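Local structure of Two-component sensor histidine kinase (Nostoc sp., 6OZB) at residues Asp50-Tyr55 against Leu166-Ser171. The protein probably senses light as a cyanobacterial phytochrome of the two-component histidine kinase class, through a GAF domain that binds the bilin phycoerythrobilin. The protein carries 1 engineered substitution. Residues are numbered along the deposited sequence; the frame is centred on the assembly and turned at random.
Sequences DRVMIY and LVSHHS. With PEB (phycoerythrobilin), chain F.
R51 and H169 lie side by side on neighbouring antiparallel strands at the centre of the GAF sheet, a worked example of how a bilin photoreceptor joins backbone pairing to chromophore binding. The backbones of M53 and V167 close a two-bond ring, M53 N to V167 O at 2.8 Å. R51 and H169 close the next, where the bond from H169 N to R51 O is almost straight. Beyond it a classic beta bulge sets two residues, D50 and R51, opposite the single H169.

One sheet face is tightly packed and largely apolar: CD1 of L166 fits against V52 CG1 and I54 CG1, with helices 32-47 and 178-201 covering these residues, and S168 OG is satisfied by T49 OG1. The other face leads to phycoerythrobilin. Its carbonyl OD receives a weak bond from H169 NE2 at 2.7 Å, while R51 NH2 donates to ND1, the other nitrogen of the same ring, 3.0 Å away. The guanidinium meets ND1 edge-on, its plane turned 65° from the imidazole; P76 O holds NH1, consistent with R51 acting as a second-shell residue that fixes the rotation of the ring. A bend at chi3 (-67°) turns M53 CE back to 3.6 Å from H169 CE1 and against V167 CG1.

Toward the strand end the contact becomes polar, and H170 is partly exposed. D50 OD2 lies over one face of the H170 ring, the carboxylate plane tilted 26° from it, while D50 N donates weakly to H170 ND1. An alanine at D50 would probably leave S171 N and OG without their shared acceptor and S171 freer to shift. That acceptor, D50 OD2, is met on its anti side by S171 N and nearly along its C-O axis by S171 OG, at 2.7 Å.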
loop_
_atom_site.group_PDB
_atom_site.type_symbol
_atom_site.label_atom_id
_atom_site.label_comp_id
_atom_site.label_asym_id
_atom_site.label_seq_id
_atom_site.Cartn_x
_atom_site.Cartn_y
_atom_site.Cartn_z
ATOM N N ASP C 50 0.636 19.970 14.910
ATOM C CA ASP C 50 0.492 21.423 14.898
ATOM C C ASP C 50 -0.926 21.907 15.146
ATOM O O ASP C 50 -1.093 22.993 15.655
ATOM C CB ASP C 50 0.952 22.010 13.572
ATOM C CG ASP C 50 2.453 21.873 13.326
ATOM O OD1 ASP C 50 3.260 21.942 14.286
ATOM O OD2 ASP C 50 2.814 21.718 12.125
ATOM N N ARG C 51 -1.933 21.125 14.740
ATOM C CA ARG C 51 -3.335 21.564 14.831
ATOM C C ARG C 51 -4.231 20.350 14.988
ATOM O O ARG C 51 -4.197 19.446 14.156
ATOM C CB ARG C 51 -3.727 22.387 13.586
ATOM C CG ARG C 51 -5.206 22.852 13.518
ATOM C CD ARG C 51 -5.451 23.899 12.417
ATOM N NE ARG C 51 -5.306 23.335 11.073
ATOM C CZ ARG C 51 -5.155 24.044 9.961
ATOM N NH1 ARG C 51 -5.115 25.371 9.991
ATOM N NH2 ARG C 51 -5.014 23.414 8.802
ATOM N N VAL C 52 -4.994 20.319 16.087
ATOM C CA VAL C 52 -5.998 19.282 16.325
ATOM C C VAL C 52 -7.334 19.987 16.440
ATOM O O VAL C 52 -7.429 21.026 17.080
ATOM C CB VAL C 52 -5.700 18.465 17.579
ATOM C CG1 VAL C 52 -6.838 17.518 17.930
ATOM C CG2 VAL C 52 -4.419 17.678 17.362
ATOM N N MET C 53 -8.346 19.435 15.780
ATOM C CA MET C 53 -9.686 20.034 15.745
ATOM C C MET C 53 -10.748 18.987 15.977
ATOM O O MET C 53 -10.548 17.817 15.658
ATOM C CB MET C 53 -9.930 20.700 14.407
ATOM C CG MET C 53 -8.909 21.749 14.067
ATOM S SD MET C 53 -9.132 22.319 12.384
ATOM C CE MET C 53 -8.696 20.846 11.507
ATOM N N ILE C 54 -11.879 19.412 16.536
ATOM C CA ILE C 54 -13.068 18.584 16.509
ATOM C C ILE C 54 -14.072 19.286 15.599
ATOM O O ILE C 54 -14.330 20.495 15.717
ATOM C CB ILE C 54 -13.603 18.328 17.924
ATOM C CG1 ILE C 54 -12.591 17.432 18.644
ATOM C CG2 ILE C 54 -14.998 17.681 17.862
ATOM C CD1 ILE C 54 -12.973 16.986 19.985
ATOM N N TYR C 55 -14.564 18.517 14.646
ATOM C CA TYR C 55 -15.445 18.966 13.578
ATOM C C TYR C 55 -16.815 18.357 13.848
ATOM O O TYR C 55 -16.902 17.166 14.050
ATOM C CB TYR C 55 -14.870 18.507 12.231
ATOM C CG TYR C 55 -15.566 18.952 11.003
ATOM C CD1 TYR C 55 -15.428 20.251 10.512
ATOM C CD2 TYR C 55 -16.324 18.061 10.275
ATOM C CE1 TYR C 55 -16.066 20.641 9.367
ATOM C CE2 TYR C 55 -16.938 18.438 9.122
ATOM C CZ TYR C 55 -16.819 19.729 8.668
ATOM O OH TYR C 55 -17.450 20.106 7.503
ATOM N N LEU C 166 -12.522 13.730 14.760
ATOM C CA LEU C 166 -11.292 14.197 15.393
ATOM C C LEU C 166 -10.238 14.306 14.293
ATOM O O LEU C 166 -9.953 13.315 13.597
ATOM C CB LEU C 166 -10.834 13.251 16.484
ATOM C CG LEU C 166 -9.516 13.547 17.179
ATOM C CD1 LEU C 166 -9.640 14.858 17.942
ATOM C CD2 LEU C 166 -9.156 12.403 18.105
ATOM N N VAL C 167 -9.722 15.514 14.097
ATOM C CA VAL C 167 -8.818 15.818 12.985
ATOM C C VAL C 167 -7.459 16.309 13.487
ATOM O O VAL C 167 -7.390 17.248 14.272
ATOM C CB VAL C 167 -9.386 16.883 12.061
ATOM C CG1 VAL C 167 -8.500 17.079 10.828
ATOM C CG2 VAL C 167 -10.759 16.512 11.593
ATOM N N SER C 168 -6.385 15.690 13.012
ATOM C CA SER C 168 -5.032 16.058 13.402
ATOM C C SER C 168 -4.235 16.441 12.158
ATOM O O SER C 168 -4.040 15.603 11.288
ATOM C CB SER C 168 -4.377 14.883 14.122
ATOM O OG SER C 168 -3.023 15.148 14.491
ATOM N N HIS C 169 -3.821 17.705 12.076
ATOM C CA HIS C 169 -3.047 18.244 10.949
ATOM C C HIS C 169 -1.621 18.567 11.377
ATOM O O HIS C 169 -1.397 19.060 12.488
ATOM C CB HIS C 169 -3.627 19.542 10.418
ATOM C CG HIS C 169 -4.900 19.394 9.641
ATOM N ND1 HIS C 169 -5.667 20.484 9.272
ATOM C CD2 HIS C 169 -5.524 18.306 9.141
ATOM C CE1 HIS C 169 -6.709 20.069 8.572
ATOM N NE2 HIS C 169 -6.642 18.754 8.473
ATOM N N HIS C 170 -0.664 18.334 10.477
ATOM C CA HIS C 170 0.725 18.699 10.724
ATOM C C HIS C 170 1.362 19.270 9.487
ATOM O O HIS C 170 1.095 18.806 8.369
ATOM C CB HIS C 170 1.500 17.495 11.214
ATOM C CG HIS C 170 2.726 17.845 11.973
ATOM N ND1 HIS C 170 2.694 18.591 13.130
ATOM C CD2 HIS C 170 4.025 17.561 11.738
ATOM C CE1 HIS C 170 3.926 18.738 13.586
ATOM N NE2 HIS C 170 4.750 18.112 12.770
ATOM N N SER C 171 2.192 20.296 9.688
ATOM C CA SER C 171 2.838 21.036 8.591
ATOM C C SER C 171 4.063 20.324 8.014
ATOM O O SER C 171 4.646 20.764 7.008
ATOM C CB SER C 171 3.273 22.425 9.072
ATOM O OG SER C 171 4.365 22.335 9.976
HETATM C CHC PEB F . -12.437 17.192 4.665
HETATM N NC PEB F . -12.157 15.416 2.887
HETATM C C1C PEB F . -12.015 14.067 2.778
HETATM C C2C PEB F . -12.001 13.498 4.027
HETATM C C3C PEB F . -12.146 14.511 4.950
HETATM C C4C PEB F . -12.246 15.715 4.217
HETATM C CMC PEB F . -12.200 14.228 6.440
HETATM C CAC PEB F . -11.844 11.958 4.260
HETATM C CBC PEB F . -10.406 11.519 4.043
HETATM C CGC PEB F . -9.607 11.871 5.271
HETATM O O1C PEB F . -9.970 11.394 6.384
HETATM O O2C PEB F . -8.585 12.617 5.194
HETATM N ND PEB F . -10.712 17.229 6.376
HETATM C C1D PEB F . -12.196 17.386 6.080
HETATM C C2D PEB F . -12.452 18.776 6.427
HETATM C C3D PEB F . -11.306 19.416 6.847
HETATM C C4D PEB F . -10.197 18.536 6.868
HETATM C CMD PEB F . -13.834 19.454 6.219
HETATM C CAD PEB F . -11.234 20.924 7.148
HETATM C CBD PEB F . -10.535 21.343 8.248
HETATM O OD PEB F . -9.047 18.764 7.216
HETATM N NA PEB F . -12.732 17.858 -1.486
HETATM C C1A PEB F . -12.935 19.247 -1.709
HETATM C C2A PEB F . -13.505 19.453 -3.088
HETATM C C3A PEB F . -13.671 18.078 -3.716
HETATM C C4A PEB F . -13.157 17.098 -2.642
HETATM C CMA PEB F . -14.834 20.273 -3.068
HETATM C CBA PEB F . -13.311 18.744 -6.174
HETATM O OA PEB F . -12.698 20.112 -0.883
HETATM C CHA PEB F . -13.052 15.757 -2.867
HETATM C CAA PEB F . -12.934 17.787 -5.027
HETATM N NB PEB F . -12.503 14.952 -0.342
HETATM C C1B PEB F . -12.619 14.763 -1.794
HETATM C C2B PEB F . -12.281 13.409 -2.161
HETATM C C3B PEB F . -11.935 12.725 -0.952
HETATM C C4B PEB F . -12.071 13.662 0.219
HETATM C CHB PEB F . -11.821 13.244 1.503
HETATM C CMB PEB F . -12.301 12.861 -3.552
HETATM C CAB PEB F . -11.500 11.279 -0.840
HETATM C CBB PEB F . -9.988 11.226 -0.782
HETATM C CGB PEB F . -9.639 9.738 -0.843
HETATM O O1B PEB F . -9.999 9.003 0.124
HETATM O O2B PEB F . -9.045 9.269 -1.844
#